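Local coordinates for maleylpyruvate isomerase (Ralstonia sp., PDB 2V6K), which catalyses the glutathione-dependent isomerisation of maleylpyruvate to fumarylpyruvate in naphthalene degradation, working as a homodimeric Zeta-class glutathione transferase, at residues Thr13-Arg18 and Ala205-Gln210; Ala82-Asp87 and Pro162-Cys167. All coordinates share one frame; numbering follows the deposited sequence.

Contact 1 (Thr13-Arg18 and Ala205-Gln210); sequences TSHRLR and AAPAAQ. With TGG (gamma-glutamyl-S-(1,2-dicarboxyethyl)cysteinylglycine), chain C.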
ATOM      1  N   THR A  13     -10.795  -4.979   0.910  1.00  4.38           N
ATOM      2  CA  THR A  13     -10.601  -3.582   1.296  1.00  4.99           C
ATOM      3  C   THR A  13     -11.875  -3.000   1.896  1.00  5.39           C
ATOM      4  O   THR A  13     -11.805  -2.139   2.769  1.00  5.46           O
ATOM      5  CB  THR A  13     -10.152  -2.712   0.125  1.00  5.10           C
ATOM      6  OG1 THR A  13     -11.059  -2.917  -0.968  1.00  5.53           O
ATOM      7  CG2 THR A  13      -8.738  -3.072  -0.309  1.00  5.88           C
ATOM      8  N   SER A  14     -13.037  -3.461   1.438  1.00  4.90           N
ATOM      9  CA  SER A  14     -14.301  -3.046   2.052  1.00  4.59           C
ATOM     10  C   SER A  14     -14.388  -3.560   3.481  1.00  4.74           C
ATOM     11  O   SER A  14     -14.726  -2.819   4.399  1.00  5.17           O
ATOM     12  CB  SER A  14     -15.490  -3.579   1.258  1.00  5.60           C
ATOM     13  OG  SER A  14     -15.535  -3.016  -0.047  1.00  6.00           O
ATOM     14  N   HIS A  15     -14.096  -4.845   3.651  1.00  4.49           N
ATOM     15  CA  HIS A  15     -14.073  -5.524   4.945  1.00  4.25           C
ATOM     16  C   HIS A  15     -13.124  -4.799   5.908  1.00  4.33           C
ATOM     17  O   HIS A  15     -13.494  -4.516   7.057  1.00  4.26           O
ATOM     18  CB  HIS A  15     -13.651  -6.975   4.665  1.00  4.11           C
ATOM     19  CG  HIS A  15     -13.684  -7.896   5.845  1.00  3.93           C
ATOM     20  ND1 HIS A  15     -13.287  -9.212   5.737  1.00  5.28           N
ATOM     21  CD2 HIS A  15     -14.034  -7.710   7.142  1.00  4.49           C
ATOM     22  CE1 HIS A  15     -13.393  -9.798   6.915  1.00  4.84           C
ATOM     23  NE2 HIS A  15     -13.848  -8.911   7.784  1.00  4.65           N
ATOM     24  N   ARG A  16     -11.922  -4.483   5.421  1.00  4.50           N
ATOM     25  CA  ARG A  16     -10.909  -3.742   6.170  1.00  4.88           C
ATOM     26  C   ARG A  16     -11.469  -2.436   6.741  1.00  5.07           C
ATOM     27  O   ARG A  16     -11.326  -2.145   7.936  1.00  5.23           O
ATOM     28  CB  ARG A  16      -9.731  -3.477   5.225  1.00  4.98           C
ATOM     29  CG  ARG A  16      -8.512  -2.775   5.805  1.00  4.65           C
ATOM     30  CD  ARG A  16      -7.647  -2.240   4.679  1.00  5.40           C
ATOM     31  NE  ARG A  16      -7.078  -3.328   3.886  1.00  4.63           N
ATOM     32  CZ  ARG A  16      -6.393  -3.158   2.759  1.00  5.93           C
ATOM     33  NH1 ARG A  16      -6.225  -1.939   2.253  1.00  6.38           N
ATOM     34  NH2 ARG A  16      -5.884  -4.210   2.128  1.00  5.80           N
ATOM     35  N   LEU A  17     -12.113  -1.655   5.884  1.00  4.42           N
ATOM     36  CA  LEU A  17     -12.665  -0.377   6.307  1.00  4.43           C
ATOM     37  C   LEU A  17     -13.883  -0.555   7.217  1.00  4.73           C
ATOM     38  O   LEU A  17     -14.054   0.201   8.185  1.00  5.04           O
ATOM     39  CB  LEU A  17     -12.982   0.500   5.093  1.00  5.55           C
ATOM     40  CG  LEU A  17     -13.609   1.869   5.369  1.00  3.88           C
ATOM     41  CD1 LEU A  17     -12.800   2.668   6.390  1.00  6.92           C
ATOM     42  CD2 LEU A  17     -13.726   2.647   4.082  1.00  5.53           C
ATOM     43  N   ARG A  18     -14.715  -1.553   6.933  1.00  4.31           N
ATOM     44  CA  ARG A  18     -15.864  -1.818   7.801  1.00  4.51           C
ATOM     45  C   ARG A  18     -15.420  -2.129   9.223  1.00  4.44           C
ATOM     46  O   ARG A  18     -16.056  -1.683  10.177  1.00  5.22           O
ATOM     47  CB  ARG A  18     -16.741  -2.952   7.262  1.00  4.28           C
ATOM     48  CG  ARG A  18     -17.529  -2.585   6.011  1.00  4.97           C
ATOM     49  CD  ARG A  18     -18.541  -3.664   5.621  1.00  5.74           C
ATOM     50  NE  ARG A  18     -17.984  -5.012   5.465  1.00  5.52           N
ATOM     51  CZ  ARG A  18     -17.787  -5.633   4.300  1.00  4.59           C
ATOM     52  NH1 ARG A  18     -18.055  -5.030   3.141  1.00  5.35           N
ATOM     53  NH2 ARG A  18     -17.304  -6.867   4.296  1.00  5.83           N
ATOM     54  N   ALA A 205     -18.600  -6.733  10.665  1.00  6.47           N
ATOM     55  CA  ALA A 205     -17.912  -6.291   9.455  1.00  6.99           C
ATOM     56  C   ALA A 205     -17.678  -7.410   8.442  1.00  7.47           C
ATOM     57  O   ALA A 205     -17.348  -7.135   7.284  1.00  8.22           O
ATOM     58  CB  ALA A 205     -16.581  -5.652   9.823  1.00  6.99           C
ATOM     59  N   ALA A 206     -17.830  -8.659   8.876  1.00  8.16           N
ATOM     60  CA  ALA A 206     -17.495  -9.812   8.034  1.00  8.59           C
ATOM     61  C   ALA A 206     -18.391  -9.868   6.798  1.00  8.73           C
ATOM     62  O   ALA A 206     -19.555  -9.491   6.869  1.00  8.59           O
ATOM     63  CB  ALA A 206     -17.603 -11.104   8.834  1.00  9.42           C
ATOM     64  N   PRO A 207     -17.843 -10.323   5.655  1.00  8.45           N
ATOM     65  CA  PRO A 207     -18.611 -10.437   4.409  1.00  8.22           C
ATOM     66  C   PRO A 207     -20.005 -11.064   4.555  1.00  8.98           C
ATOM     67  O   PRO A 207     -20.981 -10.510   4.039  1.00  9.02           O
ATOM     68  CB  PRO A 207     -17.702 -11.307   3.536  1.00  8.79           C
ATOM     69  CG  PRO A 207     -16.340 -10.899   3.954  1.00  9.24           C
ATOM     70  CD  PRO A 207     -16.434 -10.719   5.451  1.00  9.01           C
ATOM     71  N   ALA A 208     -20.101 -12.184   5.268  1.00  9.31           N
ATOM     72  CA  ALA A 208     -21.371 -12.907   5.399  1.00 10.46           C
ATOM     73  C   ALA A 208     -22.451 -12.134   6.167  1.00 10.76           C
ATOM     74  O   ALA A 208     -23.635 -12.482   6.092  1.00 10.78           O
ATOM     75  CB  ALA A 208     -21.138 -14.273   6.028  1.00 11.35           C
ATOM     76  N   ALA A 209     -22.050 -11.090   6.889  1.00 10.47           N
ATOM     77  CA  ALA A 209     -22.984 -10.294   7.690  1.00 10.24           C
ATOM     78  C   ALA A 209     -23.543  -9.071   6.954  1.00  9.61           C
ATOM     79  O   ALA A 209     -24.356  -8.326   7.508  1.00 11.27           O
ATOM     80  CB  ALA A 209     -22.328  -9.870   9.001  1.00 10.78           C
ATOM     81  N   GLN A 210     -23.116  -8.871   5.709  1.00  9.09           N
ATOM     82  CA  GLN A 210     -23.479  -7.666   4.964  1.00  8.61           C
ATOM     83  C   GLN A 210     -24.811  -7.783   4.230  1.00  8.78           C
ATOM     84  O   GLN A 210     -25.221  -8.888   3.860  1.00  9.16           O
ATOM     85  CB  GLN A 210     -22.363  -7.284   3.993  1.00  7.92           C
ATOM     86  CG  GLN A 210     -21.008  -7.092   4.679  1.00  8.66           C
ATOM     87  CD  GLN A 210     -21.109  -6.274   5.956  1.00  9.27           C
ATOM     88  OE1 GLN A 210     -21.638  -5.164   5.952  1.00  8.47           O
ATOM     89  NE2 GLN A 210     -20.613  -6.829   7.060  1.00  8.46           N
TER
HETATM   90  OC1 TGG C1213      -7.199   0.056  -0.270  1.00  8.53           O
HETATM   91  CO1 TGG C1213      -7.719   0.657  -1.232  1.00  7.71           C
HETATM   92  OT1 TGG C1213      -8.781   1.309  -1.151  1.00  7.87           O
HETATM   93  CA1 TGG C1213      -7.005   0.599  -2.551  1.00  7.94           C
HETATM   94  NN1 TGG C1213      -5.561   0.624  -2.346  1.00  8.80           N
HETATM   95  CB1 TGG C1213      -7.349  -0.685  -3.299  1.00  8.71           C
HETATM   96  CG1 TGG C1213      -8.823  -0.732  -3.666  1.00  7.87           C
HETATM   97  CD1 TGG C1213      -9.197  -1.825  -4.659  1.00 11.53           C
HETATM   98  OE1 TGG C1213      -8.203  -2.794  -4.894  1.00  8.77           O
HETATM   99  NN2 TGG C1213     -10.439  -2.428  -4.287  1.00  7.78           N
HETATM  100  CA2 TGG C1213     -10.877  -3.700  -4.796  1.00  7.01           C
HETATM  101  CO2 TGG C1213     -11.495  -3.345  -6.142  1.00  9.77           C
HETATM  102  OC2 TGG C1213     -12.674  -2.584  -6.050  1.00  8.13           O
HETATM  103  NN3 TGG C1213     -11.559  -4.420  -7.085  1.00  8.27           N
HETATM  104  CA3 TGG C1213     -12.326  -4.262  -8.304  1.00  8.57           C
HETATM  105  CO3 TGG C1213     -11.522  -4.754  -9.473  1.00  9.97           C
HETATM  106  OC3 TGG C1213     -10.376  -5.205  -9.278  1.00  8.78           O
HETATM  107  OT3 TGG C1213     -12.070  -4.692 -10.598  1.00 10.18           O
HETATM  108  CB2 TGG C1213     -11.789  -4.210  -3.698  1.00  8.39           C
HETATM  109  SG2 TGG C1213     -12.759  -5.614  -4.090  1.00  9.73           S
HETATM  110  CD2 TGG C1213     -11.737  -7.036  -4.268  1.00  9.76           C
HETATM  111  CE2 TGG C1213     -11.234  -7.479  -2.915  1.00 12.94           C
HETATM  112  OE2 TGG C1213     -11.685  -8.520  -2.383  1.00 13.45           O
HETATM  113  OF2 TGG C1213     -10.365  -6.783  -2.341  1.00 14.73           O
HETATM  114  CF2 TGG C1213     -12.639  -8.070  -4.942  1.00 11.69           C
HETATM  115  CH2 TGG C1213     -11.926  -9.326  -5.375  1.00 12.64           C
HETATM  116  OI2 TGG C1213     -10.684  -9.332  -5.439  1.00 11.33           O
HETATM  117  OJ2 TGG C1213     -12.629 -10.329  -5.646  1.00 14.59           O
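Ala205 O is gripped by two nitrogens of Arg18, NE at 2.9 Å and NH2 at 3.0 Å, in a side-on bidentate bond to a single oxygen. The contact ties helix 12-24 of the thioredoxin-like N-terminal domain, in this glutathione transferase fold, to the C-terminal tail that leaves helix 200-205. Both bonds lie almost in the guanidinium plane, which fixes the rotation of the group; NH2 approaches nearly along the C=O axis, whereas NE meets the oxygen at a C=O...N angle of 134°. A bend at chi3 turns the end of the arginine back over its own helix, where His15 CA sits against one guanidinium face. The opposite face receives Gln210, whose CG lies 3.6 Å from Arg18 CZ and whose amide is stacked on the guanidinium with the planes 10° apart. That amide is held from its nitrogen: Gln210 NE2 donates to Ala206 O at 2.9 Å, almost straight, and also to Arg204 O. Arg18 NH1 bonds to Phe8 O and NH2 to Trp9 O, so three backbone carbonyls, of Ala205, Phe8 and Trp9, surround the guanidinium and probably stabilise its positive charge. Earlier on the same helix, Thr13 OG1 bonds to Val54 O and lies 3.1 Å from CB2 of the bound glutathione conjugate. Arg16 NH1, bonded to Ser67 OG, comes within 3.4 Å of the conjugate's OC1, so the helix that anchors the tail also lines the ligand pocket. His15, with CG anti to its backbone N, brings its ring to Pro207, the two side chains crossing at about a right angle. There a CH-pi contact forms, Pro207 CD standing 3.6 Å from the centroid of the His15 ring and 21° off the ring normal.

Contact 2 (Ala82-Asp87 and Pro162-Cys167); sequences ALLPAD and PTLADC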
ATOM      1  N   ALA A  82      -8.422   4.070  20.346  1.00  7.85           N
ATOM      2  CA  ALA A  82      -7.264   4.275  19.486  1.00  8.00           C
ATOM      3  C   ALA A  82      -6.937   3.009  18.700  1.00  9.05           C
ATOM      4  O   ALA A  82      -6.870   1.917  19.274  1.00 11.68           O
ATOM      5  CB  ALA A  82      -6.064   4.706  20.307  1.00  8.47           C
ATOM      6  N   LEU A  83      -6.743   3.163  17.392  1.00  6.95           N
ATOM      7  CA  LEU A  83      -6.310   2.056  16.531  1.00  7.86           C
ATOM      8  C   LEU A  83      -4.826   2.132  16.180  1.00  7.13           C
ATOM      9  O   LEU A  83      -4.297   1.262  15.487  1.00  8.06           O
ATOM     10  CB  LEU A  83      -7.159   1.993  15.260  1.00  7.78           C
ATOM     11  CG  LEU A  83      -8.667   1.836  15.483  1.00 10.18           C
ATOM     12  CD1 LEU A  83      -9.395   1.742  14.156  1.00  9.96           C
ATOM     13  CD2 LEU A  83      -8.989   0.623  16.358  1.00 14.47           C
ATOM     14  N   LEU A  84      -4.159   3.177  16.655  1.00  7.68           N
ATOM     15  CA  LEU A  84      -2.708   3.285  16.544  1.00  8.26           C
ATOM     16  C   LEU A  84      -2.133   3.582  17.913  1.00  9.41           C
ATOM     17  O   LEU A  84      -2.749   4.305  18.694  1.00 10.11           O
ATOM     18  CB  LEU A  84      -2.314   4.397  15.576  1.00  7.59           C
ATOM     19  CG  LEU A  84      -2.449   4.055  14.095  1.00  9.63           C
ATOM     20  CD1 LEU A  84      -2.203   5.289  13.240  1.00 10.66           C
ATOM     21  CD2 LEU A  84      -1.483   2.931  13.707  1.00 10.76           C
ATOM     22  N   PRO A  85      -0.955   3.018  18.223  1.00  9.41           N
ATOM     23  CA  PRO A  85      -0.328   3.365  19.496  1.00 10.40           C
ATOM     24  C   PRO A  85       0.211   4.791  19.497  1.00 10.64           C
ATOM     25  O   PRO A  85       0.289   5.432  18.446  1.00 11.04           O
ATOM     26  CB  PRO A  85       0.802   2.341  19.641  1.00 12.57           C
ATOM     27  CG  PRO A  85       1.015   1.779  18.313  1.00 11.55           C
ATOM     28  CD  PRO A  85      -0.174   2.039  17.447  1.00 10.84           C
ATOM     29  N   ALA A  86       0.574   5.275  20.677  1.00 11.04           N
ATOM     30  CA  ALA A  86       0.974   6.664  20.854  1.00 12.08           C
ATOM     31  C   ALA A  86       2.453   6.918  20.573  1.00 12.80           C
ATOM     32  O   ALA A  86       2.843   8.052  20.287  1.00 15.48           O
ATOM     33  CB  ALA A  86       0.611   7.131  22.252  1.00 12.56           C
ATOM     34  N   ASP A  87       3.270   5.867  20.649  1.00  9.99           N
ATOM     35  CA  ASP A  87       4.724   6.001  20.524  1.00 10.46           C
ATOM     36  C   ASP A  87       5.192   5.768  19.094  1.00 10.16           C
ATOM     37  O   ASP A  87       4.614   4.954  18.374  1.00  9.82           O
ATOM     38  CB  ASP A  87       5.440   5.049  21.487  1.00 10.49           C
ATOM     39  CG  ASP A  87       5.167   3.589  21.180  1.00 13.04           C
ATOM     40  OD1 ASP A  87       3.994   3.166  21.276  1.00 18.11           O
ATOM     41  OD2 ASP A  87       6.127   2.864  20.842  1.00 13.31           O
ATOM     42  N   PRO A 162      -7.155  -4.256  19.702  1.00  5.67           N
ATOM     43  CA  PRO A 162      -7.127  -4.232  18.238  1.00  6.63           C
ATOM     44  C   PRO A 162      -6.523  -2.933  17.718  1.00  6.36           C
ATOM     45  O   PRO A 162      -6.721  -1.869  18.308  1.00  6.95           O
ATOM     46  CB  PRO A 162      -8.607  -4.315  17.857  1.00  6.60           C
ATOM     47  CG  PRO A 162      -9.269  -4.932  19.049  1.00  8.50           C
ATOM     48  CD  PRO A 162      -8.526  -4.397  20.230  1.00  6.88           C
ATOM     49  N   THR A 163      -5.768  -3.039  16.630  1.00  5.54           N
ATOM     50  CA  THR A 163      -5.176  -1.876  15.970  1.00  5.69           C
ATOM     51  C   THR A 163      -5.503  -1.937  14.488  1.00  6.02           C
ATOM     52  O   THR A 163      -6.114  -2.908  14.006  1.00  6.12           O
ATOM     53  CB  THR A 163      -3.639  -1.824  16.128  1.00  5.85           C
ATOM     54  OG1 THR A 163      -3.057  -2.984  15.520  1.00  6.92           O
ATOM     55  CG2 THR A 163      -3.229  -1.736  17.599  1.00  7.08           C
ATOM     56  N   LEU A 164      -5.099  -0.919  13.737  1.00  5.67           N
ATOM     57  CA  LEU A 164      -5.386  -0.982  12.311  1.00  7.01           C
ATOM     58  C   LEU A 164      -4.711  -2.164  11.613  1.00  7.00           C
ATOM     59  O   LEU A 164      -5.202  -2.624  10.587  1.00  7.19           O
ATOM     60  CB  LEU A 164      -5.175   0.349  11.580  1.00  9.80           C
ATOM     61  CG  LEU A 164      -3.846   1.086  11.526  1.00 10.87           C
ATOM     62  CD1 LEU A 164      -2.866   0.417  10.575  1.00  8.05           C
ATOM     63  CD2 LEU A 164      -4.118   2.527  11.094  1.00 11.50           C
ATOM     64  N   ALA A 165      -3.624  -2.696  12.176  1.00  5.85           N
ATOM     65  CA  ALA A 165      -3.012  -3.889  11.576  1.00  6.37           C
ATOM     66  C   ALA A 165      -4.015  -5.046  11.522  1.00  6.34           C
ATOM     67  O   ALA A 165      -4.094  -5.764  10.522  1.00  6.79           O
ATOM     68  CB  ALA A 165      -1.745  -4.297  12.319  1.00  6.95           C
ATOM     69  N   ASP A 166      -4.808  -5.208  12.576  1.00  5.77           N
ATOM     70  CA  ASP A 166      -5.820  -6.267  12.603  1.00  5.99           C
ATOM     71  C   ASP A 166      -6.913  -6.027  11.574  1.00  5.83           C
ATOM     72  O   ASP A 166      -7.478  -6.982  11.027  1.00  6.50           O
ATOM     73  CB  ASP A 166      -6.443  -6.384  13.994  1.00  5.80           C
ATOM     74  CG  ASP A 166      -5.412  -6.624  15.066  1.00  6.73           C
ATOM     75  OD1 ASP A 166      -4.623  -7.585  14.942  1.00  6.83           O
ATOM     76  OD2 ASP A 166      -5.399  -5.847  16.043  1.00  6.95           O
ATOM     77  N   CYS A 167      -7.219  -4.758  11.314  1.00  6.11           N
ATOM     78  CA  CYS A 167      -8.194  -4.403  10.283  1.00  6.34           C
ATOM     79  C   CYS A 167      -7.747  -4.886   8.915  1.00  6.55           C
ATOM     80  O   CYS A 167      -8.583  -5.264   8.101  1.00  6.58           O
ATOM     81  CB  CYS A 167      -8.438  -2.896  10.229  1.00  6.14           C
ATOM     82  SG  CYS A 167      -9.129  -2.191  11.723  1.00  7.17           S
TER
HETATM   83  O   HOH W   1      -8.578  -0.733  20.024  1.00 23.41           O
HETATM   84  O   HOH W   2      -5.137   0.017  19.870  1.00 36.23           O
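Leu83 O accepts from Leu164 N at 2.9 Å, and this bond marks the tight part of the contact. The amide arrives in the carbonyl plane, on a lone pair, with an N-H...O angle of 155°. Thr163 CB lies 3.2 Å from the same oxygen, and the backbones are close here, Leu83 CA and Thr163 CA being 4.1 Å apart. Beside the bond, Leu84 and Leu164 cross obliquely: CD2 of Leu84 meets CG of Leu164 at 3.7 Å, and Leu84 CG lies against Leu164 CD2. Leu164 CG stands between its backbone N and carbonyl carbon (chi1 60°), which carries the branch toward Leu84; the same side chain also touches Ile71 of helix 67-77 and Ala98 of helix 88-104. The contact thus sets the linker between the two glutathione transferase domains against the start of helix 164-178. Thr163 is the N-cap of that helix, and with Asp166 it forms a capping box. Asp166 OD2 takes Thr163 N at 2.9 Å on the anti side of the carboxylate, and Thr163 OG1 in turn accepts a weak bond from Ala165 N; Asp166 OD1 is held by Ser157 OG. Leu83 N donates to Glu75 OE1, which joins the linker to helix 67-77 as well. The watered side, at Ala82 and Pro162, is looser. Ala82 O and Pro162 O face each other at 3.9 Å without bonding directly, and two waters bridge them instead, each donating to both oxygens. One water reaches Ala82 O at 2.6 Å; the other sits farther from that oxygen and closer to Pro162 O.

How the contacts relate
Contact 1 joins the N-terminal domain, and contact 2 the interdomain linker, to the C-terminal helical domain, but at different depths. Contact 1 is buried, its centre about 8 Å from the centre of the chain, and relies on a guanidinium bonded to and stacked against a tail. Contact 2, its centre about 14 Å from that of the chain and only partly buried, combines backbone bonding with leucine packing and water bridges. Their centres lie about 18 Å apart, yet they touch: Arg16 CG of contact 1 packs on Cys167 O of contact 2 at 3.4 Å. Helix 12-24 also links them, since its Ile19 and Leu23 meet Cys167. Contact 1 includes ligand-pocket residues; at contact 2, the side chain of Leu164 is about 12 Å from a bound TGG.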